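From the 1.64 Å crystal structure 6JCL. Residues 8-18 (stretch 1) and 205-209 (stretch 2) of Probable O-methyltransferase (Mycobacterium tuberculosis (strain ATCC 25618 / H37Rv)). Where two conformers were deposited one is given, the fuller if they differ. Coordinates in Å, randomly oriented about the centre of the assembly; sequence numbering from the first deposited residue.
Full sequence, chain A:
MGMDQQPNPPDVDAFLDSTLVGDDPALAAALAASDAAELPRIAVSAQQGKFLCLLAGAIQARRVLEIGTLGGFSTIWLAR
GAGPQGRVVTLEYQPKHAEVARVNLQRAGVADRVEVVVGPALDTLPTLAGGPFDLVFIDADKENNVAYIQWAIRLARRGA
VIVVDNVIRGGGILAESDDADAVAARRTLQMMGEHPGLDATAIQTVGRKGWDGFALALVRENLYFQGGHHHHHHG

Stretch 1, residues 8-18: NPPDVDAFLDS
Stretch 2 (205-209) TVGRK

The contact sets the first turns of a helix against a strand that arrives at Thr205 and the segment leading on from it, burying 351 Å² in all. Helix 9-18 is built with phi/psi near -60/-40 and runs on later in the chain. Asn8 (phi/psi -123/169, chi1 p) caps it: its OD1 accepts from Asp11 N at 2.8 Å, while Asn8 N gives a weak bond back to Asp11 OD2 at 3.3 Å. Two prolines follow, a choice that costs little at a helix start, where no i-4 carbonyl waits for their missing N-H.

Register is set by CA pairs: Pro9 CA lies 4.3 Å from Gly207 CA and Pro10 CA 4.2 Å from Arg208 CA. The phi/psi of Gly207, 152/-149, would jam a CB against the preceding carbonyl oxygen, and an ideal CB would also sit 2.5 Å from Asp13 OD2. Pro9, whose CA-to-CB bond points toward the loop, brings CB to 3.4 Å from Gly207 N and packs the same CB 3.9 Å from CB of Val206, an extended residue (-134/171, chi1 m). Pro10 CG rests 3.6 Å from Gly207 O. Both rings are C-gamma exo. Gly207 (51 Å²) and Pro9 (49 Å²) are covered most after Arg208; Gly207 and Asp13 are buried.

Arg208, though exposed overall, covers the most surface, 106 Å² of it. Its backbone turns to -56/-36, and its N donates to Asp13 OD2 at 2.9 Å with an angle of 168°, the one direct hydrogen bond from loop backbone to helix side chain. Asp13 points toward the loop with chi1 at -104°, between wells, and chi2 at 10°; its other oxygen, OD1, is satisfied elsewhere in the structure.

The Arg208 side chain leaves sideways, extends through chi1 t and chi2 t, then bends at chi3 -21° and chi4 -102°, bringing its end nearer the helix. NH1 forms a salt bridge with Asp17 OD2 at 2.1 Å, very short for such a pair in this one of the two deposited Arg208 conformers. Asp17, one turn beyond Asp13, points toward the loop with chi1 m and chi2 -5°. Asp13 OD2 stands 4.2 Å from Arg208 NH1, well out of the guanidinium plane, so toward the guanidinium it offers charge only.

A water ties the group together, its O accepting from Arg208 NH1 at 3.1 Å and donating to Asp17 OD1 at 2.8 Å and, weakly, to Asp13 OD2 at 3.3 Å. The rule is compact: proline packed on glycine and valine, then aspartates four residues apart, Asp13 taking the backbone N-H of Arg208 and Asp17 its NH1.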

ATOM      1  N   ASN A   8     -12.060  18.392  -1.657  1.00 25.06           N
ATOM      2  CA  ASN A   8     -10.914  18.289  -0.770  1.00 19.74           C
ATOM      3  C   ASN A   8     -10.748  16.815  -0.420  1.00 18.74           C
ATOM      4  O   ASN A   8     -11.622  16.003  -0.760  1.00 19.19           O
ATOM      5  CB  ASN A   8     -11.121  19.140   0.489  1.00 24.47           C
ATOM      6  CG  ASN A   8     -12.468  18.898   1.141  1.00 30.34           C
ATOM      7  OD1 ASN A   8     -12.848  17.762   1.421  1.00 23.60           O
ATOM      8  ND2 ASN A   8     -13.198  19.979   1.396  1.00 38.50           N
ATOM      9  N   PRO A   9      -9.642  16.418   0.201  1.00 17.98           N
ATOM     10  CA  PRO A   9      -9.402  14.977   0.433  1.00 17.28           C
ATOM     11  C   PRO A   9     -10.464  14.358   1.329  1.00 19.08           C
ATOM     12  O   PRO A   9     -10.874  13.216   1.080  1.00 16.94           O
ATOM     13  CB  PRO A   9      -7.997  14.938   1.061  1.00 16.61           C
ATOM     14  CG  PRO A   9      -7.324  16.200   0.443  1.00 17.11           C
ATOM     15  CD  PRO A   9      -8.433  17.235   0.446  1.00 18.50           C
ATOM     16  N   PRO A  10     -10.960  15.046   2.377  1.00 17.76           N
ATOM     17  CA  PRO A  10     -12.081  14.434   3.126  1.00 19.03           C
ATOM     18  C   PRO A  10     -13.301  14.126   2.270  1.00 19.55           C
ATOM     19  O   PRO A  10     -13.889  13.038   2.415  1.00 20.50           O
ATOM     20  CB  PRO A  10     -12.401  15.485   4.202  1.00 20.15           C
ATOM     21  CG  PRO A  10     -11.052  16.104   4.475  1.00 23.56           C
ATOM     22  CD  PRO A  10     -10.422  16.221   3.097  1.00 19.04           C
ATOM     23  N   ASP A  11     -13.682  15.039   1.365  1.00 19.28           N
ATOM     24  CA  ASP A  11     -14.801  14.781   0.455  1.00 19.57           C
ATOM     25  C   ASP A  11     -14.537  13.560  -0.412  1.00 19.34           C
ATOM     26  O   ASP A  11     -15.438  12.747  -0.649  1.00 19.63           O
ATOM     27  CB  ASP A  11     -15.041  15.967  -0.482  1.00 21.92           C
ATOM     28  CG  ASP A  11     -15.487  17.229   0.231  1.00 33.08           C
ATOM     29  OD1 ASP A  11     -16.226  17.140   1.227  1.00 31.35           O
ATOM     30  OD2 ASP A  11     -15.070  18.315  -0.219  1.00 35.33           O
ATOM     31  N   VAL A  12     -13.317  13.449  -0.934  1.00 18.85           N
ATOM     32  CA  VAL A  12     -12.965  12.304  -1.765  1.00 18.28           C
ATOM     33  C   VAL A  12     -13.039  11.016  -0.951  1.00 17.74           C
ATOM     34  O   VAL A  12     -13.579  10.009  -1.421  1.00 18.40           O
ATOM     35  CB  VAL A  12     -11.581  12.508  -2.392  1.00 18.57           C
ATOM     36  CG1 VAL A  12     -11.123  11.215  -3.087  1.00 21.63           C
ATOM     37  CG2 VAL A  12     -11.654  13.658  -3.390  1.00 18.84           C
ATOM     38  N   ASP A  13     -12.559  11.042   0.294  1.00 17.92           N
ATOM     39  CA  ASP A  13     -12.640   9.841   1.127  1.00 17.90           C
ATOM     40  C   ASP A  13     -14.081   9.430   1.382  1.00 17.38           C
ATOM     41  O   ASP A  13     -14.378   8.235   1.481  1.00 18.57           O
ATOM     42  CB  ASP A  13     -11.946  10.038   2.472  1.00 16.28           C
ATOM     43  CG  ASP A  13     -10.577   9.340   2.555  1.00 20.93           C
ATOM     44  OD1 ASP A  13     -10.045   8.856   1.525  1.00 19.05           O
ATOM     45  OD2 ASP A  13     -10.032   9.275   3.674  1.00 21.30           O
ATOM     46  N   ALA A  14     -14.987  10.397   1.551  1.00 18.62           N
ATOM     47  CA  ALA A  14     -16.385  10.032   1.743  1.00 19.90           C
ATOM     48  C   ALA A  14     -16.922   9.282   0.530  1.00 20.63           C
ATOM     49  O   ALA A  14     -17.644   8.288   0.679  1.00 20.47           O
ATOM     50  CB  ALA A  14     -17.226  11.272   2.032  1.00 20.32           C
ATOM     51  N   PHE A  15     -16.565   9.735  -0.680  1.00 19.32           N
ATOM     52  CA  PHE A  15     -16.952   9.024  -1.895  1.00 19.79           C
ATOM     53  C   PHE A  15     -16.326   7.628  -1.935  1.00 19.24           C
ATOM     54  O   PHE A  15     -17.005   6.640  -2.240  1.00 19.68           O
ATOM     55  CB  PHE A  15     -16.551   9.850  -3.129  1.00 20.09           C
ATOM     56  CG  PHE A  15     -16.671   9.114  -4.442  1.00 20.54           C
ATOM     57  CD1 PHE A  15     -17.896   9.023  -5.108  1.00 21.58           C
ATOM     58  CD2 PHE A  15     -15.547   8.543  -5.032  1.00 22.62           C
ATOM     59  CE1 PHE A  15     -17.990   8.340  -6.344  1.00 22.21           C
ATOM     60  CE2 PHE A  15     -15.640   7.869  -6.247  1.00 21.45           C
ATOM     61  CZ  PHE A  15     -16.858   7.766  -6.899  1.00 23.51           C
ATOM     62  N   LEU A  16     -15.036   7.531  -1.612  1.00 18.38           N
ATOM     63  CA  LEU A  16     -14.368   6.237  -1.628  1.00 17.96           C
ATOM     64  C   LEU A  16     -14.999   5.295  -0.610  1.00 17.99           C
ATOM     65  O   LEU A  16     -15.178   4.104  -0.888  1.00 18.21           O
ATOM     66  CB  LEU A  16     -12.870   6.416  -1.348  1.00 17.15           C
ATOM     67  CG  LEU A  16     -12.041   7.235  -2.352  1.00 18.17           C
ATOM     68  CD1 LEU A  16     -10.602   7.333  -1.890  1.00 17.26           C
ATOM     69  CD2 LEU A  16     -12.098   6.610  -3.728  1.00 19.08           C
ATOM     70  N   ASP A  17     -15.345   5.811   0.575  1.00 18.39           N
ATOM     71  CA  ASP A  17     -16.010   4.980   1.576  1.00 21.29           C
ATOM     72  C   ASP A  17     -17.328   4.433   1.034  1.00 25.73           C
ATOM     73  O   ASP A  17     -17.594   3.227   1.112  1.00 21.37           O
ATOM     74  CB  ASP A  17     -16.249   5.779   2.862  1.00 20.10           C
ATOM     75  CG  ASP A  17     -14.982   6.030   3.648  1.00 20.92           C
ATOM     76  OD1 ASP A  17     -13.904   5.512   3.282  1.00 22.35           O
ATOM     77  OD2 ASP A  17     -15.058   6.758   4.669  1.00 23.25           O
ATOM     78  N   SER A  18     -18.145   5.308   0.438  0.50 19.65           N
ATOM     79  CA  SER A  18     -19.451   4.899  -0.065  0.50 23.06           C
ATOM     80  C   SER A  18     -19.337   3.946  -1.247  0.50 21.81           C
ATOM     81  O   SER A  18     -20.216   3.099  -1.451  0.50 23.77           O
ATOM     82  CB  SER A  18     -20.259   6.136  -0.462  0.50 26.15           C
ATOM     83  OG  SER A  18     -21.297   5.801  -1.365  0.50 29.19           O
ATOM     84  N   THR A 205       0.033  10.309   2.480  1.00 14.08           N
ATOM     85  CA  THR A 205      -1.394  10.151   2.213  1.00 14.34           C
ATOM     86  C   THR A 205      -2.150  11.400   2.620  1.00 14.25           C
ATOM     87  O   THR A 205      -1.690  12.195   3.447  1.00 15.52           O
ATOM     88  CB  THR A 205      -2.001   8.947   2.947  1.00 17.89           C
ATOM     89  OG1 THR A 205      -1.902   9.122   4.369  1.00 17.89           O
ATOM     90  CG2 THR A 205      -1.285   7.651   2.521  1.00 16.78           C
ATOM     91  N   VAL A 206      -3.321  11.567   2.020  1.00 14.46           N
ATOM     92  CA  VAL A 206      -4.293  12.553   2.473  1.00 15.05           C
ATOM     93  C   VAL A 206      -5.643  11.852   2.517  1.00 14.89           C
ATOM     94  O   VAL A 206      -5.798  10.716   2.056  1.00 15.35           O
ATOM     95  CB  VAL A 206      -4.351  13.811   1.576  1.00 16.77           C
ATOM     96  CG1 VAL A 206      -3.065  14.659   1.760  1.00 15.46           C
ATOM     97  CG2 VAL A 206      -4.542  13.426   0.098  1.00 15.54           C
ATOM     98  N   GLY A 207      -6.617  12.535   3.077  1.00 16.82           N
ATOM     99  CA  GLY A 207      -7.955  11.977   3.200  1.00 16.64           C
ATOM    100  C   GLY A 207      -8.658  12.579   4.406  1.00 15.63           C
ATOM    101  O   GLY A 207      -8.399  13.719   4.778  1.00 19.35           O
ATOM    102  N   ARG A 208      -9.531  11.767   5.008  0.51 16.17           N
ATOM    103  CA  ARG A 208     -10.292  12.226   6.168  0.51 18.73           C
ATOM    104  C   ARG A 208      -9.376  12.719   7.280  0.51 18.98           C
ATOM    105  O   ARG A 208      -9.707  13.680   7.986  0.51 21.05           O
ATOM    106  CB  ARG A 208     -11.182  11.093   6.677  0.51 22.46           C
ATOM    107  CG  ARG A 208     -12.190  11.502   7.740  0.51 32.78           C
ATOM    108  CD  ARG A 208     -13.132  10.335   8.008  0.51 32.66           C
ATOM    109  NE  ARG A 208     -13.112   9.423   6.869  0.51 28.80           N
ATOM    110  CZ  ARG A 208     -14.057   9.358   5.939  0.51 21.96           C
ATOM    111  NH1 ARG A 208     -13.923   8.519   4.938  0.51 28.91           N
ATOM    112  NH2 ARG A 208     -15.124  10.147   5.999  0.51 35.49           N
ATOM    113  N   LYS A 209      -8.225  12.072   7.460  1.00 16.19           N
ATOM    114  CA  LYS A 209      -7.365  12.361   8.600  1.00 17.24           C
ATOM    115  C   LYS A 209      -6.282  13.398   8.309  1.00 20.74           C
ATOM    116  O   LYS A 209      -5.459  13.673   9.188  1.00 23.96           O
ATOM    117  CB  LYS A 209      -6.739  11.055   9.115  1.00 17.06           C
ATOM    118  CG  LYS A 209      -7.809  10.036   9.548  1.00 18.83           C
ATOM    119  CD  LYS A 209      -7.161   8.749  10.065  1.00 17.95           C
ATOM    120  CE  LYS A 209      -6.327   9.041  11.288  1.00 16.62           C
ATOM    121  NZ  LYS A 209      -5.852   7.757  11.949  1.00 20.69           N
TER
HETATM  122  O   HOH W   1     -11.586   6.509   4.476  1.00 22.48           O